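Local coordinates for uncharacterized protein BAD_0989 (Bifidobacterium adolescentis ATCC 15703, PDB 3CYM), which is of unknown function but resembles ribonuclease D and probably binds nucleic acid and trims it as a 3'-5' exonuclease, at residues 60-65 with 106-111; 126-131 with 184-189; 276-281 with 314-319; 397-400 with 404-407. One frame throughout, in Å; residues are numbered along the deposited sequence.

Contact 1: residues 60-65 with 106-111; sequences VQFKRD and PGFDEL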
# COMPACT_ATOMS: atom_id res chain seq x y z
N VAL A 60 12.19 10.55 0.52
CA VAL A 60 11.06 11.32 0.05
C VAL A 60 11.56 12.12 -1.17
O VAL A 60 12.62 12.75 -1.10
CB VAL A 60 10.49 12.16 1.21
CG1 VAL A 60 10.07 13.49 0.77
CG2 VAL A 60 9.33 11.43 1.91
N GLN A 61 10.84 12.04 -2.29
CA GLN A 61 11.32 12.59 -3.56
C GLN A 61 10.36 13.62 -4.10
O GLN A 61 9.16 13.36 -4.19
CB GLN A 61 11.51 11.49 -4.62
CG GLN A 61 12.38 10.32 -4.22
CD GLN A 61 11.60 9.04 -4.06
OE1 GLN A 61 11.28 8.64 -2.94
NE2 GLN A 61 11.28 8.39 -5.17
N PHE A 62 10.90 14.78 -4.48
CA PHE A 62 10.10 15.86 -5.05
C PHE A 62 10.72 16.45 -6.30
O PHE A 62 11.92 16.41 -6.49
CB PHE A 62 9.87 16.97 -4.02
CG PHE A 62 9.07 16.52 -2.85
CD1 PHE A 62 7.75 16.10 -3.01
CD2 PHE A 62 9.63 16.48 -1.58
CE1 PHE A 62 7.00 15.66 -1.93
CE2 PHE A 62 8.88 16.05 -0.50
CZ PHE A 62 7.57 15.63 -0.67
N LYS A 63 9.86 16.99 -7.16
CA LYS A 63 10.30 17.79 -8.28
C LYS A 63 9.31 18.91 -8.53
O LYS A 63 8.09 18.69 -8.52
CB LYS A 63 10.48 16.95 -9.56
CG LYS A 63 11.20 17.72 -10.65
CD LYS A 63 11.21 17.01 -11.99
CE LYS A 63 12.13 17.76 -12.94
NZ LYS A 63 12.18 17.16 -14.30
N ARG A 64 9.83 20.12 -8.72
CA ARG A 64 9.04 21.23 -9.21
C ARG A 64 9.87 21.98 -10.24
O ARG A 64 11.08 22.13 -10.07
CB ARG A 64 8.65 22.16 -8.07
CG ARG A 64 7.28 22.74 -8.23
CD ARG A 64 6.83 23.52 -7.02
NE ARG A 64 5.54 24.13 -7.30
CZ ARG A 64 4.99 25.12 -6.61
NH1 ARG A 64 5.61 25.63 -5.55
NH2 ARG A 64 3.81 25.59 -6.98
N ASP A 65 9.21 22.45 -11.30
CA ASP A 65 9.86 23.15 -12.41
C ASP A 65 10.65 24.37 -11.92
O ASP A 65 10.07 25.35 -11.46
CB ASP A 65 8.82 23.56 -13.46
CG ASP A 65 9.44 24.11 -14.74
OD1 ASP A 65 8.79 24.93 -15.41
OD2 ASP A 65 10.58 23.72 -15.08
N PRO A 106 -0.31 8.21 3.44
CA PRO A 106 -0.22 8.05 4.90
C PRO A 106 1.11 8.48 5.51
O PRO A 106 1.14 9.11 6.57
CB PRO A 106 -0.45 6.55 5.10
CG PRO A 106 -1.17 6.11 3.89
CD PRO A 106 -0.58 6.92 2.79
N GLY A 107 2.21 8.17 4.81
CA GLY A 107 3.55 8.53 5.24
C GLY A 107 3.82 10.02 5.18
O GLY A 107 4.47 10.56 6.08
N PHE A 108 3.33 10.68 4.13
CA PHE A 108 3.41 12.14 4.00
C PHE A 108 2.64 12.84 5.12
O PHE A 108 3.14 13.79 5.71
CB PHE A 108 2.85 12.62 2.65
CG PHE A 108 3.71 12.27 1.46
CD1 PHE A 108 3.15 12.16 0.21
CD2 PHE A 108 5.08 12.06 1.59
CE1 PHE A 108 3.93 11.84 -0.90
CE2 PHE A 108 5.87 11.75 0.49
CZ PHE A 108 5.28 11.64 -0.75
N ASP A 109 1.42 12.36 5.39
CA ASP A 109 0.60 12.83 6.51
C ASP A 109 1.34 12.67 7.85
O ASP A 109 1.33 13.58 8.68
CB ASP A 109 -0.72 12.07 6.55
CG ASP A 109 -1.57 12.45 7.75
OD1 ASP A 109 -1.73 11.60 8.66
OD2 ASP A 109 -2.07 13.59 7.77
N GLU A 110 1.99 11.52 8.03
CA GLU A 110 2.74 11.26 9.25
C GLU A 110 3.98 12.13 9.46
O GLU A 110 4.39 12.34 10.59
CB GLU A 110 3.07 9.77 9.39
CG GLU A 110 1.88 8.96 9.88
CD GLU A 110 2.26 7.83 10.80
OE1 GLU A 110 1.43 7.46 11.67
OE2 GLU A 110 3.39 7.30 10.67
N LEU A 111 4.55 12.65 8.38
CA LEU A 111 5.65 13.62 8.51
C LEU A 111 5.13 15.04 8.76
O LEU A 111 5.90 15.92 9.15
CB LEU A 111 6.59 13.55 7.29
CG LEU A 111 7.50 12.31 7.26
CD1 LEU A 111 7.93 11.95 5.84
CD2 LEU A 111 8.71 12.47 8.16
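Val60 lays its CG2 methyl against the rim of the Phe108 ring. CG2 sits near the ring plane, 3.8 Å from Phe108 CE2, so the meeting is methyl to ring edge. The same methyl also faces Leu111, with Leu111 CD1 4.2 Å away. One branch of Val60 thus serves two side chains that lie about one turn apart on the helix. Phe108 reaches the strand because its CG is anti to its own carbonyl carbon (chi1 -70°), which brings the end of the ring nearer than its CB bond suggests. Phe62, two residues further along the strand on the same side, adds a second aromatic group. Its CZ comes to 4.4 Å from Phe108 CE2. The two rings are tilted by 34° with centroids 6.0 Å apart, an oblique pair that is neither a stack nor a T-shape.

The segment 60-65 belongs to a central strand of the mixed sheet of the RNase H-like exonuclease fold, and 106-111 belongs to the helix 101-111. The helix runs almost square to the strand, at 94°, with the axes 11.5 Å apart at closest approach. That spacing leaves room for a layer of side chains between them. Trp96 meets Phe108 edge-to-face, and Met113 touches both Phe62 and Phe108, so the small apolar cluster continues past the two segments. Gln61, between Val60 and Phe62, points away from the helix. Its NE2 bonds to Glu46, a ligand of the bound sodium ion, while the side chain of Phe108 is about 8 Å from a sodium ion.

Contact 2: residues 126-131 with 184-189; sequences RLLGLK and RAELKR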
# COMPACT_ATOMS: atom_id res chain seq x y z
N ARG A 126 -6.05 4.07 -15.12
CA ARG A 126 -7.11 3.06 -14.99
C ARG A 126 -8.42 3.52 -15.62
O ARG A 126 -9.05 2.79 -16.39
CB ARG A 126 -7.41 2.77 -13.51
CG ARG A 126 -6.24 2.46 -12.63
CD ARG A 126 -5.82 1.03 -12.75
NE ARG A 126 -6.66 0.10 -12.01
CZ ARG A 126 -7.52 -0.75 -12.57
NH1 ARG A 126 -8.23 -1.57 -11.80
NH2 ARG A 126 -7.69 -0.78 -13.88
N LEU A 127 -8.83 4.74 -15.29
CA LEU A 127 -10.03 5.36 -15.88
C LEU A 127 -9.93 5.42 -17.41
O LEU A 127 -10.90 5.16 -18.11
CB LEU A 127 -10.28 6.76 -15.32
CG LEU A 127 -10.88 6.89 -13.92
CD1 LEU A 127 -10.58 8.28 -13.41
CD2 LEU A 127 -12.37 6.64 -13.91
N LEU A 128 -8.73 5.74 -17.90
CA LEU A 128 -8.39 5.76 -19.32
C LEU A 128 -8.38 4.37 -19.96
O LEU A 128 -8.34 4.25 -21.19
CB LEU A 128 -7.02 6.41 -19.52
CG LEU A 128 -6.90 7.84 -20.05
CD1 LEU A 128 -8.20 8.61 -19.91
CD2 LEU A 128 -5.75 8.56 -19.36
N GLY A 129 -8.37 3.34 -19.14
CA GLY A 129 -8.47 1.98 -19.62
C GLY A 129 -7.14 1.27 -19.75
O GLY A 129 -7.09 0.18 -20.32
N LEU A 130 -6.07 1.87 -19.23
CA LEU A 130 -4.75 1.23 -19.26
C LEU A 130 -4.68 0.00 -18.37
O LEU A 130 -4.70 0.08 -17.13
CB LEU A 130 -3.59 2.18 -18.94
CG LEU A 130 -3.15 3.25 -19.95
CD1 LEU A 130 -1.66 3.46 -19.77
CD2 LEU A 130 -3.47 2.88 -21.38
N LYS A 131 -4.59 -1.13 -19.05
CA LYS A 131 -4.55 -2.47 -18.50
C LYS A 131 -3.31 -2.81 -17.66
O LYS A 131 -3.40 -3.56 -16.68
CB LYS A 131 -4.69 -3.44 -19.67
CG LYS A 131 -4.58 -2.77 -21.08
CD LYS A 131 -3.13 -2.44 -21.51
CE LYS A 131 -3.09 -1.68 -22.83
NZ LYS A 131 -3.77 -0.36 -22.77
N ARG A 184 -4.18 14.59 -18.49
CA ARG A 184 -5.30 15.54 -18.38
C ARG A 184 -5.94 15.79 -19.73
O ARG A 184 -7.17 15.79 -19.84
CB ARG A 184 -4.85 16.88 -17.78
CG ARG A 184 -4.89 16.90 -16.28
CD ARG A 184 -4.50 18.25 -15.72
NE ARG A 184 -4.16 18.13 -14.30
CZ ARG A 184 -5.02 18.30 -13.30
NH1 ARG A 184 -6.28 18.62 -13.55
NH2 ARG A 184 -4.62 18.15 -12.04
N ALA A 185 -5.11 16.01 -20.74
CA ALA A 185 -5.56 16.24 -22.12
C ALA A 185 -6.36 15.05 -22.64
O ALA A 185 -7.40 15.24 -23.26
CB ALA A 185 -4.37 16.54 -23.04
N GLU A 186 -5.88 13.84 -22.35
CA GLU A 186 -6.57 12.60 -22.72
C GLU A 186 -7.85 12.33 -21.93
O GLU A 186 -8.85 11.88 -22.51
CB GLU A 186 -5.61 11.42 -22.60
CG GLU A 186 -6.13 10.08 -23.16
CD GLU A 186 -6.53 10.15 -24.64
OE1 GLU A 186 -7.55 9.52 -25.00
OE2 GLU A 186 -5.83 10.82 -25.43
N LEU A 187 -7.85 12.60 -20.62
CA LEU A 187 -9.07 12.46 -19.82
C LEU A 187 -10.18 13.38 -20.33
O LEU A 187 -11.33 12.96 -20.45
CB LEU A 187 -8.81 12.74 -18.33
CG LEU A 187 -8.20 11.61 -17.49
CD1 LEU A 187 -7.44 12.18 -16.32
CD2 LEU A 187 -9.25 10.63 -17.00
N LYS A 188 -9.80 14.62 -20.65
CA LYS A 188 -10.73 15.62 -21.18
C LYS A 188 -11.31 15.18 -22.52
O LYS A 188 -12.51 15.32 -22.75
CB LYS A 188 -10.02 16.98 -21.31
CG LYS A 188 -9.92 17.73 -20.00
CD LYS A 188 -8.92 18.87 -20.06
CE LYS A 188 -8.67 19.42 -18.65
NZ LYS A 188 -7.49 20.34 -18.57
N ARG A 189 -10.47 14.61 -23.38
CA ARG A 189 -10.92 14.13 -24.68
C ARG A 189 -11.77 12.85 -24.59
O ARG A 189 -12.64 12.63 -25.42
CB ARG A 189 -9.74 14.02 -25.66
CG ARG A 189 -9.09 12.65 -25.81
CD ARG A 189 -9.36 12.09 -27.20
NE ARG A 189 -8.17 11.45 -27.77
CZ ARG A 189 -7.17 12.11 -28.36
NH1 ARG A 189 -7.19 13.44 -28.47
NH2 ARG A 189 -6.14 11.43 -28.85
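Leu128 meets Leu187 and Glu186 where a Schellman motif ends the helix 121-127 beside the helix 176-190. The first shell is apolar. Leu128 CD1 lies 3.7 Å from Leu187 CD2, and the two side chains cross at about a right angle. Leu187 turns its CG anti to the carbonyl carbon (chi1 -80°), and this carries CD2 towards its partner. The same CD2 is 4.3 Å from Leu127 CB, so Leu187 touches two consecutive leucines. Nearby, Leu128 CG is 3.9 Å from Glu186 CG. Here the acid contributes its methylene carbon and not its charge. With an alanine in place of Leu128, a gap is likely to open beside Leu187 CD2 and the Glu186 methylene to lose its apolar cover.

The next shell sets these groups in place. Gly129 leaves the helical path with a positive phi of 97°, and its N bonds to Arg126 O. Leu128 is thereby held at the turn, where it also touches Phe142 of the helix 135-143. Leu127 is covered further by Trp195 and Ile386, and Leu187 by Phe119 and Ala196. The end of the helix 121-127 thus packs against the helix 176-190 within the exonuclease domain. The backbone O of Leu127 accepts a bond from Lys192 NZ. On the helix 176-190 the carboxylate of Glu186 is drawn to Arg189 about one turn on. Glu186 OE2 is 3.4 Å from Arg189 NE and lies well out of the guanidinium plane, so the pairing is of charges without an N-H aimed at the oxygen.

Contact 3: residues 276-281 with 314-319; sequences AQFRSI and MWKNII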
# COMPACT_ATOMS: atom_id res chain seq x y z
N ALA A 276 13.23 -28.77 27.03
CA ALA A 276 13.67 -29.87 26.17
C ALA A 276 12.72 -30.05 25.00
O ALA A 276 13.16 -30.31 23.87
CB ALA A 276 13.77 -31.17 26.97
N GLN A 277 11.43 -29.88 25.25
CA GLN A 277 10.40 -29.99 24.21
C GLN A 277 10.48 -28.84 23.22
O GLN A 277 10.13 -28.99 22.05
CB GLN A 277 9.01 -30.05 24.83
CG GLN A 277 8.63 -31.42 25.36
CD GLN A 277 7.15 -31.56 25.65
OE1 GLN A 277 6.48 -30.61 26.03
NE2 GLN A 277 6.63 -32.77 25.47
N PHE A 278 10.94 -27.69 23.70
CA PHE A 278 11.16 -26.52 22.86
C PHE A 278 12.36 -26.71 21.94
O PHE A 278 12.31 -26.36 20.76
CB PHE A 278 11.34 -25.28 23.73
CG PHE A 278 11.47 -23.99 22.97
CD1 PHE A 278 10.34 -23.30 22.54
CD2 PHE A 278 12.72 -23.45 22.71
CE1 PHE A 278 10.46 -22.10 21.84
CE2 PHE A 278 12.85 -22.25 22.02
CZ PHE A 278 11.72 -21.58 21.59
N ARG A 279 13.44 -27.28 22.49
CA ARG A 279 14.68 -27.49 21.73
C ARG A 279 14.55 -28.51 20.60
O ARG A 279 15.32 -28.47 19.63
CB ARG A 279 15.84 -27.87 22.66
CG ARG A 279 16.36 -26.70 23.47
CD ARG A 279 17.68 -27.05 24.15
NE ARG A 279 17.52 -28.13 25.13
CZ ARG A 279 17.23 -27.94 26.41
NH1 ARG A 279 17.06 -26.71 26.88
NH2 ARG A 279 17.10 -28.98 27.22
N SER A 280 13.57 -29.41 20.72
CA SER A 280 13.29 -30.41 19.69
C SER A 280 12.74 -29.77 18.41
O SER A 280 12.86 -30.35 17.33
CB SER A 280 12.33 -31.48 20.21
OG SER A 280 11.08 -30.91 20.55
N ILE A 281 12.15 -28.58 18.54
CA ILE A 281 11.71 -27.79 17.38
C ILE A 281 12.85 -26.87 16.97
O ILE A 281 13.12 -25.86 17.63
CB ILE A 281 10.41 -27.01 17.67
CG1 ILE A 281 9.33 -27.98 18.16
CG2 ILE A 281 9.95 -26.25 16.42
CD1 ILE A 281 8.12 -27.33 18.76
N MET A 314 12.94 -16.27 24.77
CA MET A 314 11.88 -15.25 24.79
C MET A 314 10.59 -15.77 24.18
O MET A 314 9.50 -15.39 24.61
CB MET A 314 12.32 -13.98 24.04
CG MET A 314 13.60 -13.33 24.56
SD MET A 314 14.14 -11.96 23.52
CE MET A 314 15.75 -11.61 24.20
N TRP A 315 10.70 -16.63 23.17
CA TRP A 315 9.53 -17.26 22.58
C TRP A 315 9.01 -18.37 23.48
O TRP A 315 7.81 -18.55 23.59
CB TRP A 315 9.82 -17.78 21.17
CG TRP A 315 10.48 -16.77 20.28
CD1 TRP A 315 11.71 -16.87 19.71
CD2 TRP A 315 9.94 -15.50 19.85
NE1 TRP A 315 11.98 -15.75 18.95
CE2 TRP A 315 10.91 -14.90 19.02
CE3 TRP A 315 8.73 -14.83 20.09
CZ2 TRP A 315 10.71 -13.65 18.42
CZ3 TRP A 315 8.54 -13.58 19.49
CH2 TRP A 315 9.53 -13.01 18.67
N LYS A 316 9.93 -19.09 24.13
CA LYS A 316 9.61 -20.16 25.08
C LYS A 316 8.70 -19.66 26.22
O LYS A 316 7.69 -20.30 26.52
CB LYS A 316 10.90 -20.77 25.63
CG LYS A 316 10.73 -21.86 26.68
CD LYS A 316 11.99 -22.72 26.83
CE LYS A 316 13.23 -21.93 27.26
NZ LYS A 316 13.19 -21.53 28.70
N ASN A 317 9.04 -18.51 26.80
CA ASN A 317 8.24 -17.84 27.83
C ASN A 317 6.83 -17.46 27.36
O ASN A 317 5.87 -17.51 28.12
CB ASN A 317 8.93 -16.55 28.30
CG ASN A 317 10.22 -16.80 29.07
OD1 ASN A 317 10.41 -17.85 29.70
ND2 ASN A 317 11.12 -15.82 29.03
N ILE A 318 6.73 -17.07 26.09
CA ILE A 318 5.45 -16.67 25.51
C ILE A 318 4.54 -17.89 25.33
O ILE A 318 3.35 -17.82 25.62
CB ILE A 318 5.67 -15.87 24.19
CG1 ILE A 318 6.35 -14.52 24.47
CG2 ILE A 318 4.37 -15.66 23.42
CD1 ILE A 318 5.61 -13.60 25.45
N ILE A 319 5.13 -19.01 24.88
CA ILE A 319 4.38 -20.25 24.69
C ILE A 319 3.83 -20.75 26.05
O ILE A 319 2.67 -21.20 26.12
CB ILE A 319 5.22 -21.33 23.94
CG1 ILE A 319 5.62 -20.83 22.55
CG2 ILE A 319 4.46 -22.65 23.81
CD1 ILE A 319 6.79 -21.58 21.92
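The short helix 275-279 of the HRDC domain packs against the helix 312-323, and Phe278 of the first fills most of the join. Its ring turns towards the second helix with CG anti to the backbone N (chi1 -176°). Lys316 CB stands over one face in a CH-pi contact, 4.0 Å from the ring centroid and only 8° off the ring normal. The lysine chain then runs back along the phenylalanine, and its CD comes to 4.1 Å from Phe278 CG. Bends at chi3 and chi4 lead the ammonium end away from the ring. The lysine therefore works here through its aliphatic part. Its backbone joins in too, since Phe278 CE1 lies 3.8 Å from Lys316 N.

Ile319 comes from another side. It has two conformers, and in the one modelled here CD1 lies at the ring edge, near its plane, 3.7 Å from Phe278 CE1; this contact is therefore less certain. Trp315 CB approaches the far end of the ring obliquely, 4.3 Å from Phe278 CZ. Residues 315, 316 and 319 share one side of a helix, so one side of a little over a turn takes up the ring. HRDC domains are small helical bundles, and 276-281 belongs to this one. The indole of Trp315 runs on to Leu240 and Arg244 of the long helix 231-250, which ties the helix 312-323 to the bundle. Ile284 touches both Phe278 and Trp315. At the end of the short helix, Asn285 ND2 bonds to the backbone O of both Phe278 and Ile281.

Contact 4: residues 397-400 with 404-407; sequences CWTD and KRDV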
# COMPACT_ATOMS: atom_id res chain seq x y z
N CYS A 397 -26.50 -6.92 -3.17
CA CYS A 397 -27.27 -8.10 -3.51
C CYS A 397 -27.29 -9.13 -2.37
O CYS A 397 -27.96 -10.16 -2.47
CB CYS A 397 -26.75 -8.71 -4.81
SG CYS A 397 -26.95 -7.59 -6.22
N TRP A 398 -26.58 -8.83 -1.29
CA TRP A 398 -26.53 -9.70 -0.11
C TRP A 398 -27.77 -9.53 0.76
O TRP A 398 -27.70 -9.04 1.90
CB TRP A 398 -25.25 -9.44 0.69
CG TRP A 398 -24.94 -10.50 1.71
CD1 TRP A 398 -24.81 -10.31 3.05
CD2 TRP A 398 -24.74 -11.90 1.48
NE1 TRP A 398 -24.54 -11.51 3.67
CE2 TRP A 398 -24.49 -12.50 2.73
CE3 TRP A 398 -24.75 -12.72 0.33
CZ2 TRP A 398 -24.24 -13.87 2.87
CZ3 TRP A 398 -24.51 -14.08 0.47
CH2 TRP A 398 -24.25 -14.63 1.73
N THR A 399 -28.90 -9.96 0.21
CA THR A 399 -30.21 -9.73 0.80
C THR A 399 -31.24 -10.64 0.11
O THR A 399 -31.10 -11.00 -1.07
CB THR A 399 -30.65 -8.24 0.69
OG1 THR A 399 -32.00 -8.09 1.13
CG2 THR A 399 -30.54 -7.72 -0.75
N ASP A 400 -32.29 -11.01 0.84
CA ASP A 400 -33.40 -11.75 0.26
C ASP A 400 -34.52 -10.80 -0.19
O ASP A 400 -35.58 -11.24 -0.66
CB ASP A 400 -33.90 -12.80 1.25
CG ASP A 400 -32.90 -13.92 1.47
OD1 ASP A 400 -32.79 -14.40 2.62
OD2 ASP A 400 -32.20 -14.31 0.50
N LYS A 404 -36.19 -4.02 -2.57
CA LYS A 404 -36.47 -3.00 -1.56
C LYS A 404 -35.27 -2.09 -1.31
O LYS A 404 -35.33 -1.19 -0.45
CB LYS A 404 -36.93 -3.65 -0.25
CG LYS A 404 -38.38 -4.14 -0.27
CD LYS A 404 -39.01 -4.10 1.11
CE LYS A 404 -38.73 -5.35 1.91
NZ LYS A 404 -39.62 -6.49 1.54
N ARG A 405 -34.19 -2.31 -2.05
CA ARG A 405 -32.99 -1.47 -1.96
C ARG A 405 -33.23 -0.12 -2.62
O ARG A 405 -33.81 -0.04 -3.71
CB ARG A 405 -31.80 -2.13 -2.65
CG ARG A 405 -31.27 -3.40 -2.03
CD ARG A 405 -30.65 -3.15 -0.67
NE ARG A 405 -29.48 -4.00 -0.49
CZ ARG A 405 -29.00 -4.39 0.69
NH1 ARG A 405 -29.60 -4.03 1.82
NH2 ARG A 405 -27.92 -5.15 0.73
N ASP A 406 -32.80 0.94 -1.95
CA ASP A 406 -32.62 2.21 -2.63
C ASP A 406 -31.21 2.12 -3.17
O ASP A 406 -30.25 2.37 -2.44
CB ASP A 406 -32.78 3.40 -1.67
CG ASP A 406 -32.75 4.76 -2.38
OD1 ASP A 406 -33.31 5.72 -1.79
OD2 ASP A 406 -32.17 4.91 -3.48
N VAL A 407 -31.09 1.74 -4.44
CA VAL A 407 -29.80 1.42 -5.07
C VAL A 407 -28.84 2.61 -5.02
O VAL A 407 -27.73 2.48 -4.52
CB VAL A 407 -29.97 0.90 -6.53
CG1 VAL A 407 -28.63 0.69 -7.21
CG2 VAL A 407 -30.77 -0.39 -6.54
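The loop between helices 390-397 and 407-414, in the C-terminal HRDC-like domain, folds back so that Thr399 faces Arg405. The methyl of Thr399 sits over one face of the guanidinium, towards its rim. CG2 is 3.9 Å from Arg405 NE, at van der Waals distance. The hydroxyl is turned elsewhere: OG1 is anti to the backbone N (chi1 174°) and bonds to the N of Glu401. Arg405 bends at chi2 and chi3 to bring its flat end under the methyl. Its NE donates to Leu396 O and its NH2, weakly, to Asn395 O, both on the preceding helix. Phe410 adds a cation-pi contact. Replacing Arg405 by an alanine would probably leave the Leu396 carbonyl without this donor and the Thr399 methyl without its flat support.

Trp398 is the centre of an inverse gamma turn, with Thr399 N weakly bonded to Cys397 O. The O of Trp398 is 4.1 Å from Arg405 NH2, a loose approach. Asp406 then N-caps the helix 407-414. The arginine thus uses its N-H groups along the end of one helix and its face against a methyl, a contact of shape more than charge.

Contacts 1 and 3 are buried, contact 2 is partly buried and contact 4 lies at the surface. Contacts 1 and 2 both lie in the exonuclease domain, with centres about 25 Å apart, but they hold different elements: strand to helix in the first, helix end to helix in the second. Contact 3 joins the HRDC helix 275-279 to the helix 312-323, and contact 4 belongs to the C-terminal domain, their centres about 52 Å apart. The three more enclosed contacts rest on apolar carbon, with an aromatic ring in contacts 1 and 3 and leucines in contact 2. Charged residues lend aliphatic carbons in contacts 2 and 3, whereas contact 4 presents a guanidinium face.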